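Local coordinates for protein oligoribonuclease (Colwellia psychrerythraea, PDB 6A4D) that probably degrades very short RNA fragments as an exonuclease of the RNase H-like clan, and binds the nucleotide analogue pNP-TMP, at residues I48-M61 with L74-A88. The protein carries 1 engineered substitution. Residues are numbered along the deposited sequence; the frame is centred on the assembly and turned at random.
Sequences IFAISQTDDVLDNM and LTQRCRDSEVSLAHA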
loop_
_atom_site.group_PDB
_atom_site.type_symbol
_atom_site.label_atom_id
_atom_site.label_comp_id
_atom_site.label_asym_id
_atom_site.label_seq_id
_atom_site.Cartn_x
_atom_site.Cartn_y
_atom_site.Cartn_z
ATOM N N ILE A 48 0.079 0.523 -23.787
ATOM C CA ILE A 48 -0.020 -0.770 -23.115
ATOM C C ILE A 48 1.148 -1.685 -23.565
ATOM O O ILE A 48 1.401 -1.777 -24.755
ATOM C CB ILE A 48 -1.333 -1.478 -23.483
ATOM C CG1 ILE A 48 -2.545 -0.557 -23.259
ATOM C CG2 ILE A 48 -1.504 -2.750 -22.668
ATOM C CD1 ILE A 48 -3.818 -1.060 -23.924
ATOM N N PHE A 49 1.868 -2.336 -22.642
ATOM C CA PHE A 49 2.924 -3.303 -23.044
ATOM C C PHE A 49 2.728 -4.680 -22.480
ATOM O O PHE A 49 2.684 -4.841 -21.250
ATOM C CB PHE A 49 4.300 -2.868 -22.598
ATOM C CG PHE A 49 4.712 -1.558 -23.131
ATOM C CD1 PHE A 49 5.217 -1.456 -24.406
ATOM C CD2 PHE A 49 4.563 -0.409 -22.363
ATOM C CE1 PHE A 49 5.607 -0.230 -24.901
ATOM C CE2 PHE A 49 4.954 0.810 -22.847
ATOM C CZ PHE A 49 5.476 0.905 -24.120
ATOM N N ALA A 50 2.643 -5.681 -23.352
ATOM C CA ALA A 50 2.941 -7.048 -22.903
ATOM C C ALA A 50 4.461 -7.192 -23.014
ATOM O O ALA A 50 5.067 -6.874 -24.073
ATOM C CB ALA A 50 2.209 -8.107 -23.705
ATOM N N ILE A 51 5.056 -7.612 -21.900
ATOM C CA ILE A 51 6.508 -7.736 -21.782
ATOM C C ILE A 51 6.930 -9.100 -22.303
ATOM O O ILE A 51 6.404 -10.142 -21.878
ATOM C CB ILE A 51 7.042 -7.688 -20.337
ATOM C CG1 ILE A 51 6.485 -6.492 -19.531
ATOM C CG2 ILE A 51 8.584 -7.673 -20.365
ATOM C CD1 ILE A 51 6.682 -5.154 -20.211
ATOM N N SER A 52 7.925 -9.077 -23.181
ATOM C CA SER A 52 8.495 -10.297 -23.731
ATOM C C SER A 52 9.056 -11.163 -22.622
ATOM O O SER A 52 9.759 -10.693 -21.722
ATOM C CB SER A 52 9.614 -9.970 -24.738
ATOM O OG SER A 52 10.255 -11.157 -25.150
ATOM N N GLN A 53 8.679 -12.423 -22.672
ATOM C CA GLN A 53 9.220 -13.430 -21.833
ATOM C C GLN A 53 9.384 -14.661 -22.719
ATOM O O GLN A 53 8.614 -14.899 -23.669
ATOM C CB GLN A 53 8.261 -13.702 -20.669
ATOM C CG GLN A 53 7.960 -12.480 -19.785
ATOM C CD GLN A 53 9.122 -12.080 -18.898
ATOM O OE1 GLN A 53 10.138 -12.722 -18.905
ATOM N NE2 GLN A 53 8.957 -11.039 -18.097
ATOM N N THR A 54 10.405 -15.444 -22.428
ATOM C CA THR A 54 10.617 -16.704 -23.159
ATOM C C THR A 54 9.490 -17.704 -22.858
ATOM O O THR A 54 8.650 -17.481 -21.976
ATOM C CB THR A 54 11.894 -17.372 -22.680
ATOM O OG1 THR A 54 11.714 -17.660 -21.297
ATOM C CG2 THR A 54 13.132 -16.463 -22.889
ATOM N N ASP A 55 9.526 -18.834 -23.548
ATOM C CA ASP A 55 8.693 -19.994 -23.196
ATOM C C ASP A 55 9.068 -20.628 -21.861
ATOM O O ASP A 55 8.201 -21.105 -21.138
ATOM C CB ASP A 55 8.748 -21.051 -24.298
ATOM C CG ASP A 55 8.109 -20.580 -25.592
ATOM O OD1 ASP A 55 7.370 -19.572 -25.570
ATOM O OD2 ASP A 55 8.347 -21.222 -26.643
ATOM N N ASP A 56 10.338 -20.646 -21.502
ATOM C CA ASP A 56 10.677 -21.142 -20.167
ATOM C C ASP A 56 9.778 -20.451 -19.162
ATOM O O ASP A 56 9.135 -21.102 -18.336
ATOM C CB ASP A 56 12.119 -20.853 -19.773
ATOM C CG ASP A 56 12.358 -21.093 -18.286
ATOM O OD1 ASP A 56 12.080 -22.216 -17.864
ATOM O OD2 ASP A 56 12.784 -20.180 -17.534
ATOM N N VAL A 57 9.726 -19.121 -19.257
ATOM C CA VAL A 57 9.018 -18.347 -18.257
ATOM C C VAL A 57 7.526 -18.646 -18.310
ATOM O O VAL A 57 6.934 -18.997 -17.294
ATOM C CB VAL A 57 9.293 -16.830 -18.393
ATOM C CG1 VAL A 57 8.287 -16.004 -17.588
ATOM C CG2 VAL A 57 10.702 -16.549 -17.921
ATOM N N LEU A 58 6.939 -18.531 -19.489
ATOM C CA LEU A 58 5.494 -18.544 -19.587
ATOM C C LEU A 58 4.909 -19.886 -19.146
ATOM O O LEU A 58 3.947 -19.941 -18.350
ATOM C CB LEU A 58 5.061 -18.172 -20.999
ATOM C CG LEU A 58 5.279 -16.678 -21.291
ATOM C CD1 LEU A 58 4.983 -16.422 -22.767
ATOM C CD2 LEU A 58 4.450 -15.754 -20.366
ATOM N N ASP A 59 5.573 -20.958 -19.570
ATOM C CA ASP A 59 5.109 -22.322 -19.309
ATOM C C ASP A 59 5.277 -22.822 -17.863
ATOM O O ASP A 59 4.645 -23.817 -17.531
ATOM C CB ASP A 59 5.761 -23.278 -20.300
ATOM C CG ASP A 59 5.586 -22.824 -21.741
ATOM O OD1 ASP A 59 4.811 -21.861 -21.965
ATOM O OD2 ASP A 59 6.234 -23.396 -22.656
ATOM N N ASN A 60 6.062 -22.130 -17.023
ATOM C CA ASN A 60 6.297 -22.538 -15.621
ATOM C C ASN A 60 5.876 -21.541 -14.526
ATOM O O ASN A 60 6.281 -21.702 -13.367
ATOM C CB ASN A 60 7.774 -22.878 -15.456
ATOM C CG ASN A 60 8.189 -24.027 -16.350
ATOM O OD1 ASN A 60 8.934 -23.850 -17.310
ATOM N ND2 ASN A 60 7.664 -25.211 -16.060
ATOM N N MET A 61 5.080 -20.514 -14.882
ATOM C CA MET A 61 4.378 -19.670 -13.867
ATOM C C MET A 61 3.285 -20.479 -13.105
ATOM O O MET A 61 2.924 -21.563 -13.544
ATOM C CB MET A 61 3.797 -18.406 -14.530
ATOM C CG MET A 61 2.739 -18.569 -15.627
ATOM S SD MET A 61 2.631 -17.099 -16.682
ATOM C CE MET A 61 1.544 -17.507 -18.048
ATOM N N LEU A 74 -2.973 -13.132 -22.810
ATOM C CA LEU A 74 -1.835 -12.307 -22.378
ATOM C C LEU A 74 -0.594 -13.133 -22.667
ATOM O O LEU A 74 0.310 -12.664 -23.368
ATOM C CB LEU A 74 -1.902 -11.955 -20.886
ATOM C CG LEU A 74 -0.713 -11.235 -20.225
ATOM C CD1 LEU A 74 -0.322 -9.967 -20.970
ATOM C CD2 LEU A 74 -1.053 -10.885 -18.781
ATOM N N THR A 75 -0.604 -14.373 -22.163
ATOM C CA THR A 75 0.408 -15.367 -22.485
ATOM C C THR A 75 0.830 -15.355 -23.936
ATOM O O THR A 75 2.032 -15.420 -24.227
ATOM C CB THR A 75 -0.034 -16.780 -22.155
ATOM O OG1 THR A 75 -0.445 -16.834 -20.794
ATOM C CG2 THR A 75 1.135 -17.755 -22.351
ATOM N N GLN A 76 -0.143 -15.233 -24.832
ATOM C CA GLN A 76 0.141 -15.237 -26.254
ATOM C C GLN A 76 0.787 -13.931 -26.669
ATOM O O GLN A 76 1.794 -13.942 -27.405
ATOM C CB GLN A 76 -1.135 -15.506 -27.086
ATOM C CG GLN A 76 -0.979 -15.391 -28.615
ATOM C CD GLN A 76 0.195 -16.197 -29.203
ATOM O OE1 GLN A 76 0.602 -17.240 -28.682
ATOM N NE2 GLN A 76 0.736 -15.702 -30.305
ATOM N N ARG A 77 0.204 -12.809 -26.224
ATOM C CA ARG A 77 0.822 -11.497 -26.490
ATOM C C ARG A 77 2.259 -11.390 -25.960
ATOM O O ARG A 77 3.053 -10.663 -26.519
ATOM C CB ARG A 77 -0.026 -10.352 -25.946
ATOM C CG ARG A 77 -1.175 -9.985 -26.863
ATOM C CD ARG A 77 -2.294 -9.372 -26.029
ATOM N NE ARG A 77 -1.793 -8.108 -25.542
ATOM C CZ ARG A 77 -1.920 -7.613 -24.315
ATOM N NH1 ARG A 77 -2.592 -8.269 -23.380
ATOM N NH2 ARG A 77 -1.353 -6.428 -24.036
ATOM N N CYS A 78 2.566 -12.115 -24.894
ATOM C CA CYS A 78 3.886 -12.109 -24.300
ATOM C C CYS A 78 4.877 -12.894 -25.209
ATOM O O CYS A 78 5.984 -12.397 -25.488
ATOM C CB CYS A 78 3.846 -12.585 -22.824
ATOM S SG CYS A 78 3.152 -11.348 -21.641
ATOM N N ARG A 79 4.464 -14.073 -25.693
ATOM C CA ARG A 79 5.192 -14.818 -26.766
ATOM C C ARG A 79 5.418 -14.013 -28.056
ATOM O O ARG A 79 6.485 -14.106 -28.649
ATOM C CB ARG A 79 4.457 -16.109 -27.128
ATOM C CG ARG A 79 4.439 -17.181 -26.044
ATOM C CD ARG A 79 3.793 -18.465 -26.589
ATOM N NE ARG A 79 3.118 -19.247 -25.543
ATOM C CZ ARG A 79 3.733 -19.973 -24.592
ATOM N NH1 ARG A 79 5.068 -20.051 -24.517
ATOM N NH2 ARG A 79 3.010 -20.616 -23.671
ATOM N N ASP A 80 4.430 -13.232 -28.486
ATOM C CA ASP A 80 4.578 -12.362 -29.682
ATOM C C ASP A 80 5.502 -11.180 -29.441
ATOM O O ASP A 80 6.124 -10.664 -30.377
ATOM C CB ASP A 80 3.227 -11.768 -30.147
ATOM C CG ASP A 80 2.167 -12.829 -30.473
ATOM O OD1 ASP A 80 2.519 -13.934 -30.957
ATOM O OD2 ASP A 80 0.966 -12.532 -30.235
ATOM N N SER A 81 5.551 -10.706 -28.194
ATOM C CA SER A 81 6.311 -9.504 -27.883
ATOM C C SER A 81 7.834 -9.689 -28.017
ATOM O O SER A 81 8.386 -10.720 -27.590
ATOM C CB SER A 81 6.020 -9.020 -26.466
ATOM O OG SER A 81 6.520 -7.696 -26.305
ATOM N N GLU A 82 8.470 -8.643 -28.541
ATOM C CA GLU A 82 9.889 -8.392 -28.392
ATOM C C GLU A 82 10.173 -7.223 -27.432
ATOM O O GLU A 82 11.306 -6.693 -27.399
ATOM C CB GLU A 82 10.495 -8.006 -29.751
ATOM C CG GLU A 82 10.233 -8.941 -30.920
ATOM C CD GLU A 82 10.909 -8.397 -32.174
ATOM O OE1 GLU A 82 10.566 -7.269 -32.569
ATOM O OE2 GLU A 82 11.818 -9.051 -32.733
ATOM N N VAL A 83 9.167 -6.798 -26.672
ATOM C CA VAL A 83 9.288 -5.597 -25.837
ATOM C C VAL A 83 10.025 -5.970 -24.572
ATOM O O VAL A 83 9.528 -6.742 -23.789
ATOM C CB VAL A 83 7.899 -4.977 -25.497
ATOM C CG1 VAL A 83 7.990 -3.930 -24.383
ATOM C CG2 VAL A 83 7.276 -4.389 -26.764
ATOM N N SER A 84 11.188 -5.385 -24.365
ATOM C CA SER A 84 11.911 -5.566 -23.143
ATOM C C SER A 84 11.343 -4.654 -22.075
ATOM O O SER A 84 10.788 -3.577 -22.386
ATOM C CB SER A 84 13.375 -5.199 -23.336
ATOM O OG SER A 84 13.534 -3.793 -23.408
ATOM N N LEU A 85 11.554 -5.077 -20.823
ATOM C CA LEU A 85 11.148 -4.321 -19.653
ATOM C C LEU A 85 11.817 -2.965 -19.598
ATOM O O LEU A 85 11.133 -1.965 -19.303
ATOM C CB LEU A 85 11.456 -5.112 -18.398
ATOM C CG LEU A 85 10.915 -4.691 -17.046
ATOM C CD1 LEU A 85 9.391 -4.610 -17.004
ATOM C CD2 LEU A 85 11.418 -5.693 -16.039
ATOM N N ALA A 86 13.131 -2.928 -19.916
ATOM C CA ALA A 86 13.864 -1.677 -20.060
ATOM C C ALA A 86 13.091 -0.728 -20.963
ATOM O O ALA A 86 12.931 0.451 -20.632
ATOM C CB ALA A 86 15.280 -1.895 -20.609
ATOM N N HIS A 87 12.605 -1.242 -22.085
ATOM C CA HIS A 87 11.928 -0.412 -23.045
ATOM C C HIS A 87 10.646 0.153 -22.440
ATOM O O HIS A 87 10.404 1.347 -22.510
ATOM C CB HIS A 87 11.621 -1.173 -24.354
ATOM C CG HIS A 87 10.932 -0.328 -25.381
ATOM N ND1 HIS A 87 11.547 0.741 -26.000
ATOM C CD2 HIS A 87 9.669 -0.366 -25.871
ATOM C CE1 HIS A 87 10.698 1.322 -26.829
ATOM N NE2 HIS A 87 9.561 0.661 -26.785
ATOM N N ALA A 88 9.834 -0.732 -21.871
ATOM C CA ALA A 88 8.548 -0.366 -21.242
ATOM C C ALA A 88 8.756 0.690 -20.180
ATOM O O ALA A 88 8.052 1.693 -20.121
ATOM C CB ALA A 88 7.882 -1.593 -20.640
HETATM O O HOH W 1 8.699 -12.853 -26.153
#
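R79 starts away from helix 55-59, but its guanidinium reaches D55 and D59 in a salt-bridge network. R79 NH2 is 2.8 Å from D59 OD1; NH1 grips the same oxygen, both on the syn side of the carboxylate. R79 NH1 is also 2.6 Å from D55 OD1. It comes from above the D55 carboxylate plane, while OD1 lies near the guanidinium plane. The stretched R79 chain and L58 lie alongside each other, pointing opposite ways, with L58 CD1 3.4 Å from R79 CG. In the middle of the contact, S81 OG donates to A50 O at 2.8 Å. The same hydroxyl accepts from V83 N, an ST turn. OG reaches both because it stands opposite the backbone N (chi1 -166°). An alanine here removes the hydroxyl and would probably leave A50 O without this donor and the S81-V83 turn less firmly held. S52 N binds V83 O at 2.9 Å. At the far end, A88 CA sits over one face of the F49 ring, a CH-pi contact 4.2 Å from the centroid. Helix 74-80 packs on the nearly antiparallel helix 55-59 and on edge strand 42-50 of the RNase H-like sheet; helix 85-99 packs on F49 and I51. R77 salt-bridges E30 on adjoining strand 28-36.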